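Long-range contacts in putative sporulation-specific glycosylase ydhD (Bacillus subtilis subsp. subtilis str. 168, PDB 3CZ8), which probably hydrolyses glycosidic bonds as a family 18 glycosyl hydrolase of sporulation, this chain being its family 18 (probable catalytic) domain, and may bind chitin: residues Thr10-Val15 against Ala305-Leu310; Ser35-Glu40 against Thr68-Ile73; Gln88-Pro93 against Asp128-Phe133. The protein carries 1 engineered substitution. All blocks are in the same frame, centred on the assembly; numbering follows the deposited sequence.

Contact 1: residues Thr10-Val15 against Ala305-Leu310; sequences TLSFYV and AWQLTL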
loop_
_atom_site.group_PDB
_atom_site.type_symbol
_atom_site.label_atom_id
_atom_site.label_comp_id
_atom_site.label_asym_id
_atom_site.label_seq_id
_atom_site.Cartn_x
_atom_site.Cartn_y
_atom_site.Cartn_z
ATOM N N THR A 10 -3.550 0.935 -6.988
ATOM C CA THR A 10 -4.088 -0.280 -7.592
ATOM C C THR A 10 -3.622 -1.494 -6.785
ATOM O O THR A 10 -2.419 -1.750 -6.665
ATOM C CB THR A 10 -3.657 -0.427 -9.069
ATOM O OG1 THR A 10 -4.051 0.739 -9.806
ATOM C CG2 THR A 10 -4.291 -1.668 -9.705
ATOM N N LEU A 11 -4.579 -2.227 -6.223
ATOM C CA LEU A 11 -4.267 -3.447 -5.492
ATOM C C LEU A 11 -4.169 -4.634 -6.444
ATOM O O LEU A 11 -5.002 -4.807 -7.332
ATOM C CB LEU A 11 -5.310 -3.723 -4.399
ATOM C CG LEU A 11 -5.046 -4.891 -3.441
ATOM C CD1 LEU A 11 -3.905 -4.570 -2.471
ATOM C CD2 LEU A 11 -6.307 -5.263 -2.678
ATOM N N SER A 12 -3.132 -5.438 -6.255
ATOM C CA SER A 12 -3.021 -6.696 -6.960
ATOM C C SER A 12 -2.422 -7.790 -6.082
ATOM O O SER A 12 -1.615 -7.515 -5.192
ATOM C CB SER A 12 -2.239 -6.525 -8.266
ATOM O OG SER A 12 -0.866 -6.308 -8.028
ATOM N N PHE A 13 -2.850 -9.024 -6.337
ATOM C CA PHE A 13 -2.366 -10.211 -5.641
ATOM C C PHE A 13 -1.368 -10.962 -6.526
ATOM O O PHE A 13 -1.667 -11.293 -7.675
ATOM C CB PHE A 13 -3.554 -11.107 -5.281
ATOM C CG PHE A 13 -3.199 -12.289 -4.421
ATOM C CD1 PHE A 13 -3.062 -13.557 -4.985
ATOM C CD2 PHE A 13 -3.021 -12.140 -3.044
ATOM C CE1 PHE A 13 -2.749 -14.662 -4.196
ATOM C CE2 PHE A 13 -2.713 -13.240 -2.242
ATOM C CZ PHE A 13 -2.576 -14.502 -2.822
ATOM N N TYR A 14 -0.181 -11.228 -5.997
ATOM C CA TYR A 14 0.866 -11.823 -6.820
ATOM C C TYR A 14 1.466 -13.078 -6.220
ATOM O O TYR A 14 1.490 -13.252 -5.001
ATOM C CB TYR A 14 1.932 -10.782 -7.225
ATOM C CG TYR A 14 3.012 -10.511 -6.198
ATOM C CD1 TYR A 14 4.294 -11.026 -6.366
ATOM C CD2 TYR A 14 2.760 -9.725 -5.073
ATOM C CE1 TYR A 14 5.293 -10.776 -5.445
ATOM C CE2 TYR A 14 3.765 -9.472 -4.132
ATOM C CZ TYR A 14 5.025 -10.007 -4.326
ATOM O OH TYR A 14 6.029 -9.773 -3.415
ATOM N N VAL A 15 1.944 -13.955 -7.094
ATOM C CA VAL A 15 2.359 -15.296 -6.706
ATOM C C VAL A 15 3.883 -15.403 -6.596
ATOM O O VAL A 15 4.608 -15.042 -7.526
ATOM C CB VAL A 15 1.757 -16.347 -7.683
ATOM C CG1 VAL A 15 2.309 -17.726 -7.433
ATOM C CG2 VAL A 15 0.235 -16.373 -7.551
ATOM N N ALA A 305 1.015 -12.912 -2.139
ATOM C CA ALA A 305 1.140 -11.655 -1.387
ATOM C C ALA A 305 0.592 -10.445 -2.141
ATOM O O ALA A 305 0.093 -10.575 -3.261
ATOM C CB ALA A 305 2.583 -11.421 -0.975
ATOM N N TRP A 306 0.691 -9.270 -1.521
ATOM C CA TRP A 306 0.029 -8.069 -2.036
ATOM C C TRP A 306 0.994 -6.970 -2.460
ATOM O O TRP A 306 2.038 -6.771 -1.843
ATOM C CB TRP A 306 -0.931 -7.515 -0.984
ATOM C CG TRP A 306 -1.923 -8.520 -0.487
ATOM C CD1 TRP A 306 -1.784 -9.352 0.596
ATOM C CD2 TRP A 306 -3.208 -8.802 -1.048
ATOM N NE1 TRP A 306 -2.907 -10.130 0.738
ATOM C CE2 TRP A 306 -3.796 -9.815 -0.259
ATOM C CE3 TRP A 306 -3.925 -8.294 -2.144
ATOM C CZ2 TRP A 306 -5.068 -10.330 -0.528
ATOM C CZ3 TRP A 306 -5.184 -8.810 -2.412
ATOM C CH2 TRP A 306 -5.745 -9.819 -1.604
ATOM N N GLN A 307 0.627 -6.254 -3.518
ATOM C CA GLN A 307 1.375 -5.076 -3.953
ATOM C C GLN A 307 0.426 -3.939 -4.319
ATOM O O GLN A 307 -0.699 -4.173 -4.778
ATOM C CB GLN A 307 2.316 -5.412 -5.117
ATOM C CG GLN A 307 1.702 -6.310 -6.171
ATOM C CD GLN A 307 2.613 -6.582 -7.357
ATOM O OE1 GLN A 307 3.839 -6.539 -7.248
ATOM N NE2 GLN A 307 2.006 -6.883 -8.500
ATOM N N LEU A 308 0.878 -2.713 -4.086
ATOM C CA LEU A 308 0.131 -1.515 -4.453
ATOM C C LEU A 308 0.926 -0.731 -5.477
ATOM O O LEU A 308 2.089 -0.401 -5.240
ATOM C CB LEU A 308 -0.138 -0.632 -3.231
ATOM C CG LEU A 308 -1.320 -0.891 -2.284
ATOM C CD1 LEU A 308 -2.658 -0.951 -3.034
ATOM C CD2 LEU A 308 -1.119 -2.126 -1.387
ATOM N N THR A 309 0.301 -0.438 -6.613
ATOM C CA THR A 309 0.968 0.298 -7.682
ATOM C C THR A 309 0.234 1.600 -7.992
ATOM O O THR A 309 -0.916 1.592 -8.441
ATOM C CB THR A 309 1.151 -0.578 -8.947
ATOM O OG1 THR A 309 1.986 -1.699 -8.624
ATOM C CG2 THR A 309 1.801 0.213 -10.078
ATOM N N LEU A 310 0.918 2.711 -7.731
ATOM C CA LEU A 310 0.385 4.054 -7.951
ATOM C C LEU A 310 0.551 4.463 -9.413
ATOM O O LEU A 310 1.644 4.356 -9.976
ATOM C CB LEU A 310 1.088 5.059 -7.030
ATOM C CG LEU A 310 0.534 5.396 -5.637
ATOM C CD1 LEU A 310 0.321 4.181 -4.739
ATOM C CD2 LEU A 310 1.463 6.389 -4.955
HETATM O O HOH W 1 -0.921 -3.433 -8.078
#

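Contact 2: residues Ser35-Glu40 against Thr68-Ile73; sequences SISIFE and TPLATI. With GOL (glycerol), chain C.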
loop_
_atom_site.group_PDB
_atom_site.type_symbol
_atom_site.label_atom_id
_atom_site.label_comp_id
_atom_site.label_asym_id
_atom_site.label_seq_id
_atom_site.Cartn_x
_atom_site.Cartn_y
_atom_site.Cartn_z
ATOM N N SER A 35 1.898 -14.909 -11.392
ATOM C CA SER A 35 0.724 -14.195 -11.869
ATOM C C SER A 35 0.473 -12.939 -11.052
ATOM O O SER A 35 0.996 -12.793 -9.951
ATOM C CB SER A 35 -0.515 -15.102 -11.891
ATOM O OG SER A 35 -0.764 -15.673 -10.619
ATOM N N ILE A 36 -0.307 -12.026 -11.623
ATOM C CA ILE A 36 -0.770 -10.833 -10.932
ATOM C C ILE A 36 -2.276 -10.782 -11.146
ATOM O O ILE A 36 -2.739 -10.789 -12.286
ATOM C CB ILE A 36 -0.078 -9.550 -11.482
ATOM C CG1 ILE A 36 1.334 -9.419 -10.909
ATOM C CG2 ILE A 36 -0.880 -8.293 -11.167
ATOM C CD1 ILE A 36 2.213 -8.436 -11.655
ATOM N N SER A 37 -3.035 -10.771 -10.050
ATOM C CA SER A 37 -4.481 -10.632 -10.140
ATOM C C SER A 37 -4.861 -9.188 -9.853
ATOM O O SER A 37 -4.783 -8.730 -8.711
ATOM C CB SER A 37 -5.188 -11.598 -9.187
ATOM O OG SER A 37 -4.598 -12.888 -9.242
ATOM N N ILE A 38 -5.301 -8.492 -10.873
ATOM C CA ILE A 38 -5.651 -7.105 -10.775
ATOM C C ILE A 38 -7.041 -6.874 -10.225
ATOM O O ILE A 38 -7.976 -7.358 -10.757
ATOM C CB ILE A 38 -5.497 -6.401 -12.114
ATOM C CG1 ILE A 38 -4.084 -6.511 -12.614
ATOM C CG2 ILE A 38 -5.851 -4.977 -12.000
ATOM C CD1 ILE A 38 -3.964 -6.338 -13.995
ATOM N N PHE A 39 -7.153 -6.085 -9.172
ATOM C CA PHE A 39 -8.425 -5.809 -8.537
ATOM C C PHE A 39 -9.143 -4.670 -9.219
ATOM O O PHE A 39 -8.518 -3.850 -9.764
ATOM C CB PHE A 39 -8.246 -5.556 -7.048
ATOM C CG PHE A 39 -8.191 -6.802 -6.242
ATOM C CD1 PHE A 39 -9.249 -7.191 -5.476
ATOM C CD2 PHE A 39 -7.099 -7.614 -6.277
ATOM C CE1 PHE A 39 -9.196 -8.340 -4.784
ATOM C CE2 PHE A 39 -7.078 -8.750 -5.580
ATOM C CZ PHE A 39 -8.117 -9.104 -4.836
ATOM N N GLU A 40 -10.454 -4.583 -9.146
ATOM C CA GLU A 40 -11.384 -5.651 -9.379
ATOM C C GLU A 40 -12.345 -5.282 -10.498
ATOM O O GLU A 40 -12.466 -4.131 -10.835
ATOM C CB GLU A 40 -12.182 -5.854 -8.124
ATOM C CG GLU A 40 -12.613 -4.575 -7.520
ATOM C CD GLU A 40 -14.017 -4.220 -7.855
ATOM O OE1 GLU A 40 -14.328 -3.042 -7.877
ATOM O OE2 GLU A 40 -14.807 -5.126 -8.089
ATOM N N THR A 68 1.747 -13.816 -15.735
ATOM C CA THR A 68 0.363 -13.855 -16.242
ATOM C C THR A 68 -0.545 -12.812 -15.575
ATOM O O THR A 68 -0.723 -12.842 -14.363
ATOM C CB THR A 68 -0.289 -15.253 -16.056
ATOM O OG1 THR A 68 0.617 -16.280 -16.467
ATOM C CG2 THR A 68 -1.576 -15.364 -16.862
ATOM N N PRO A 69 -1.123 -11.886 -16.364
ATOM C CA PRO A 69 -2.134 -11.003 -15.789
ATOM C C PRO A 69 -3.504 -11.677 -15.666
ATOM O O PRO A 69 -4.053 -12.186 -16.651
ATOM C CB PRO A 69 -2.185 -9.833 -16.772
ATOM C CG PRO A 69 -1.751 -10.400 -18.073
ATOM C CD PRO A 69 -0.862 -11.582 -17.784
ATOM N N LEU A 70 -4.049 -11.673 -14.455
ATOM C CA LEU A 70 -5.365 -12.240 -14.200
ATOM C C LEU A 70 -6.346 -11.142 -13.826
ATOM O O LEU A 70 -5.991 -10.212 -13.114
ATOM C CB LEU A 70 -5.293 -13.298 -13.088
ATOM C CG LEU A 70 -4.268 -14.438 -13.210
ATOM C CD1 LEU A 70 -4.224 -15.276 -11.935
ATOM C CD2 LEU A 70 -4.555 -15.329 -14.398
ATOM N N ALA A 71 -7.570 -11.248 -14.332
ATOM C CA ALA A 71 -8.646 -10.336 -13.961
ATOM C C ALA A 71 -9.329 -10.824 -12.693
ATOM O O ALA A 71 -9.768 -11.971 -12.623
ATOM C CB ALA A 71 -9.666 -10.241 -15.086
ATOM N N THR A 72 -9.437 -9.961 -11.690
ATOM C CA THR A 72 -10.159 -10.333 -10.481
ATOM C C THR A 72 -11.632 -9.971 -10.625
ATOM O O THR A 72 -11.978 -8.830 -10.931
ATOM C CB THR A 72 -9.554 -9.698 -9.217
ATOM O OG1 THR A 72 -8.154 -9.978 -9.183
ATOM C CG2 THR A 72 -10.196 -10.264 -7.961
ATOM N N ILE A 73 -12.482 -10.968 -10.405
ATOM C CA ILE A 73 -13.920 -10.816 -10.500
ATOM C C ILE A 73 -14.494 -10.967 -9.093
ATOM O O ILE A 73 -14.279 -11.989 -8.436
ATOM C CB ILE A 73 -14.546 -11.871 -11.473
ATOM C CG1 ILE A 73 -13.683 -12.074 -12.730
ATOM C CG2 ILE A 73 -15.990 -11.508 -11.826
ATOM C CD1 ILE A 73 -13.542 -10.848 -13.649
HETATM C C1 GOL C . -0.203 -18.998 -11.247
HETATM O O1 GOL C . 0.769 -18.140 -10.690
HETATM C C2 GOL C . 0.492 -20.011 -12.146
HETATM O O2 GOL C . 1.489 -20.666 -11.392
HETATM C C3 GOL C . 1.137 -19.315 -13.343
HETATM O O3 GOL C . 0.167 -18.742 -14.192
#

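Contact 3: residues Gln88-Pro93 against Asp128-Phe133; sequences QVLNNP and DLFTGF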
loop_
_atom_site.group_PDB
_atom_site.type_symbol
_atom_site.label_atom_id
_atom_site.label_comp_id
_atom_site.label_asym_id
_atom_site.label_seq_id
_atom_site.Cartn_x
_atom_site.Cartn_y
_atom_site.Cartn_z
ATOM N N GLN A 88 -28.177 -14.035 -6.170
ATOM C CA GLN A 88 -29.083 -13.828 -7.299
ATOM C C GLN A 88 -28.500 -14.371 -8.602
ATOM O O GLN A 88 -29.240 -14.799 -9.488
ATOM C CB GLN A 88 -29.417 -12.340 -7.458
ATOM C CG GLN A 88 -30.396 -11.793 -6.420
ATOM C CD GLN A 88 -30.596 -10.291 -6.540
ATOM O OE1 GLN A 88 -29.663 -9.509 -6.350
ATOM N NE2 GLN A 88 -31.820 -9.881 -6.847
ATOM N N VAL A 89 -27.173 -14.346 -8.702
ATOM C CA VAL A 89 -26.455 -14.886 -9.853
ATOM C C VAL A 89 -26.438 -16.419 -9.812
ATOM O O VAL A 89 -26.796 -17.074 -10.796
ATOM C CB VAL A 89 -25.013 -14.322 -9.932
ATOM C CG1 VAL A 89 -24.186 -15.073 -10.962
ATOM C CG2 VAL A 89 -25.041 -12.840 -10.266
ATOM N N LEU A 90 -26.050 -16.977 -8.665
ATOM C CA LEU A 90 -25.905 -18.423 -8.497
ATOM C C LEU A 90 -27.221 -19.209 -8.580
ATOM O O LEU A 90 -27.207 -20.419 -8.815
ATOM C CB LEU A 90 -25.171 -18.746 -7.185
ATOM C CG LEU A 90 -23.683 -18.372 -7.085
ATOM C CD1 LEU A 90 -23.110 -18.773 -5.735
ATOM C CD2 LEU A 90 -22.855 -18.975 -8.217
ATOM N N ASN A 91 -28.347 -18.518 -8.402
ATOM C CA ASN A 91 -29.664 -19.157 -8.417
ATOM C C ASN A 91 -30.473 -18.904 -9.698
ATOM O O ASN A 91 -31.521 -19.518 -9.910
ATOM C CB ASN A 91 -30.462 -18.771 -7.170
ATOM C CG ASN A 91 -29.910 -19.406 -5.911
ATOM O OD1 ASN A 91 -30.389 -20.450 -5.469
ATOM N ND2 ASN A 91 -28.891 -18.785 -5.328
ATOM N N ASN A 92 -29.985 -18.000 -10.540
ATOM C CA ASN A 92 -30.551 -17.796 -11.867
ATOM C C ASN A 92 -29.598 -18.372 -12.918
ATOM O O ASN A 92 -28.540 -17.791 -13.169
ATOM C CB ASN A 92 -30.831 -16.305 -12.115
ATOM C CG ASN A 92 -31.462 -16.031 -13.481
ATOM O OD1 ASN A 92 -32.058 -16.912 -14.104
ATOM N ND2 ASN A 92 -31.344 -14.789 -13.939
ATOM N N PRO A 93 -29.965 -19.528 -13.522
ATOM C CA PRO A 93 -29.144 -20.215 -14.530
ATOM C C PRO A 93 -28.806 -19.355 -15.743
ATOM O O PRO A 93 -27.721 -19.491 -16.301
ATOM C CB PRO A 93 -30.012 -21.411 -14.936
ATOM C CG PRO A 93 -30.865 -21.663 -13.738
ATOM C CD PRO A 93 -31.199 -20.284 -13.241
ATOM N N ASP A 128 -23.057 -25.841 -3.596
ATOM C CA ASP A 128 -22.995 -26.686 -4.774
ATOM C C ASP A 128 -23.250 -25.880 -6.044
ATOM O O ASP A 128 -22.753 -26.227 -7.118
ATOM C CB ASP A 128 -23.965 -27.866 -4.631
ATOM C CG ASP A 128 -23.476 -28.902 -3.623
ATOM O OD1 ASP A 128 -24.247 -29.829 -3.290
ATOM O OD2 ASP A 128 -22.317 -28.790 -3.161
ATOM N N LEU A 129 -24.001 -24.791 -5.909
ATOM C CA LEU A 129 -24.261 -23.879 -7.023
ATOM C C LEU A 129 -23.026 -23.076 -7.400
ATOM O O LEU A 129 -22.823 -22.751 -8.575
ATOM C CB LEU A 129 -25.420 -22.933 -6.693
ATOM C CG LEU A 129 -26.791 -23.571 -6.437
ATOM C CD1 LEU A 129 -27.754 -22.530 -5.899
ATOM C CD2 LEU A 129 -27.360 -24.234 -7.692
ATOM N N PHE A 130 -22.213 -22.755 -6.393
ATOM C CA PHE A 130 -20.941 -22.060 -6.599
ATOM C C PHE A 130 -19.954 -22.972 -7.320
ATOM O O PHE A 130 -19.316 -22.545 -8.275
ATOM C CB PHE A 130 -20.363 -21.555 -5.266
ATOM C CG PHE A 130 -19.166 -20.647 -5.412
ATOM C CD1 PHE A 130 -18.143 -20.679 -4.473
ATOM C CD2 PHE A 130 -19.058 -19.765 -6.484
ATOM C CE1 PHE A 130 -17.037 -19.844 -4.590
ATOM C CE2 PHE A 130 -17.946 -18.941 -6.615
ATOM C CZ PHE A 130 -16.940 -18.977 -5.665
ATOM N N THR A 131 -19.856 -24.222 -6.869
ATOM C CA THR A 131 -19.026 -25.238 -7.520
ATOM C C THR A 131 -19.438 -25.455 -8.981
ATOM O O THR A 131 -18.581 -25.509 -9.869
ATOM C CB THR A 131 -19.069 -26.569 -6.746
ATOM O OG1 THR A 131 -18.746 -26.321 -5.373
ATOM C CG2 THR A 131 -18.077 -27.586 -7.320
ATOM N N GLY A 132 -20.747 -25.556 -9.210
ATOM C CA GLY A 132 -21.314 -25.710 -10.547
ATOM C C GLY A 132 -21.007 -24.542 -11.468
ATOM O O GLY A 132 -20.664 -24.744 -12.637
ATOM N N PHE A 133 -21.125 -23.325 -10.939
ATOM C CA PHE A 133 -20.755 -22.112 -11.675
ATOM C C PHE A 133 -19.282 -22.139 -12.089
ATOM O O PHE A 133 -18.939 -21.762 -13.211
ATOM C CB PHE A 133 -21.062 -20.857 -10.845
ATOM C CG PHE A 133 -20.315 -19.632 -11.294
ATOM C CD1 PHE A 133 -20.699 -18.948 -12.441
ATOM C CD2 PHE A 133 -19.209 -19.174 -10.579
ATOM C CE1 PHE A 133 -19.992 -17.829 -12.870
ATOM C CE2 PHE A 133 -18.501 -18.055 -11.002
ATOM C CZ PHE A 133 -18.891 -17.385 -12.145
#

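Contact 1: residues Thr10-Val15 against Ala305-Leu310
Phe13 drives the edge of its ring into a face of the Trp306 indole, CD2 standing 3.6 Å above the plane and over its centre. These strands close the TIM barrel of the family 18 fold, first strand against last, here antiparallel, unlike the all-parallel classical barrel. The ring planes are turned 69° apart, centroids 5.0 Å from each other, a T-shaped pair. Leu11 meets the same indole obliquely, its CD2 3.7 Å from Trp306 CZ3. On the opposite side of the sheet, Tyr14 carries the amide of Gln307 over one face, with OE1 offset toward the rim and the two planes 24° apart, while Trp306 O lies in plane at its edge. The Trp306 side chain comes within about 7 Å of that of Glu120, the predicted proton donor, and its NE1 bonds Val221 O. On the second subunit, Glu248 OE1 is hydrogen-bonded to Tyr14 OH and Asn245 ND2 to Trp306 O. Backbone pairs Thr10-Thr309, Ser12-Gln307 and Tyr14-Ala305 each form two hydrogen bonds. Ser12-Gln307 is tied a third time: the Gln307 side chain, extended beyond CG, brings NE2 to Ser12 OG at 3.0 Å, near its amide plane, and a water joins that OG to Thr10 O.

Contact 2: residues Ser35-Glu40 against Thr68-Ile73
Thr72 meets Phe39 obliquely, setting its CG2 methyl over the centre of the ring, 3.9 Å from the centroid and 13° off the ring normal, a CH-pi contact. With CG2 anti to the backbone N and OG1 anti to the carbonyl carbon (chi1 -52°), the methyl faces the ring while the hydroxyl turns back to Ile38 O, to which it gives a weak hydrogen bond at 3.1 Å. Thr72 N donates to the same oxygen, which thus has two donors from one residue. Leu70 lies beside two serines: its CD1 is 3.7 Å from Ser35 CB and 3.6 Å from Ser37 OG, whose hydrogen bond goes to Thr116 on strand 114-118. The segments run parallel, 31° apart, as neighbouring strands of the barrel joined through helix 56-64 in a beta-alpha-beta unit. Ile36 and Pro69 face that helix, both packing on Thr62. The ladder continues from Ile36 N to Thr68 O, from Leu70 N to Ile36 O at 2.7 Å and from Ile38 N to Leu70 O. Where the strands start, a glycerol, probably from the crystallisation liquor, spans the two: Ser35 OG bonds its O1 at 2.9 Å, and Thr68 OG1 weakly its O3.

Contact 3: residues Gln88-Pro93 against Asp128-Phe133
Leu90 and Leu129 bury the most surface here, and their CB atoms face each other 4.2 Å apart. With CG anti to its carbonyl carbon (chi1 -69°), Leu90 reaches toward helix 127-143 and divides its two methyls between residues three positions, about one turn, apart on it. CD1 rests 3.9 Å from Phe130 CB, the side chains crossing at a slant; CD2 touches Phe133 CB at 3.7 Å, where they meet at about a right angle. Both aromatic residues thus receive the leucine at the root of the side chain. An alanine in place of Leu90 would probably open a gap beside the CB atoms of Phe130 and Phe133, which would lose the methyls now packed on them. Leu129 answers from the other helix by laying CD1 against the end of helix 83-90, 3.6 Å from Leu90 O and 3.4 Å from Asn91 OD1. The Asn91 amide crosses Leu129 at about a right angle and is held through ND2 by His87 O and Asp126 OD1. Phe133 also packs on Leu99 and Val100 of helix 93-110. With three helices meeting in this way, the contact is apolar helix packing in the outer layer of a TIM barrel.

How the contacts relate
Contacts 1 and 2 lie in the same barrel sheet, their centres 9 Å apart, and share a seam: strands 9-17 and 35-42 are neighbours, with probable backbone hydrogen bonds from Ser37 N to Phe13 O and from Phe39 N to Leu11 O. Contact 1 is antiparallel and only partly buried, and contact 2 is parallel and buried; both touch the second subunit. Contact 3, though its touching residues are mostly buried, lies about 21 Å from the chain's centre, in the helical layer, on the opposite side from contact 1. The strand contacts rely on backbone ladders, whereas contact 3 joins helical segments through apolar side chains, 250 Å² against 668 Å² in contact 1.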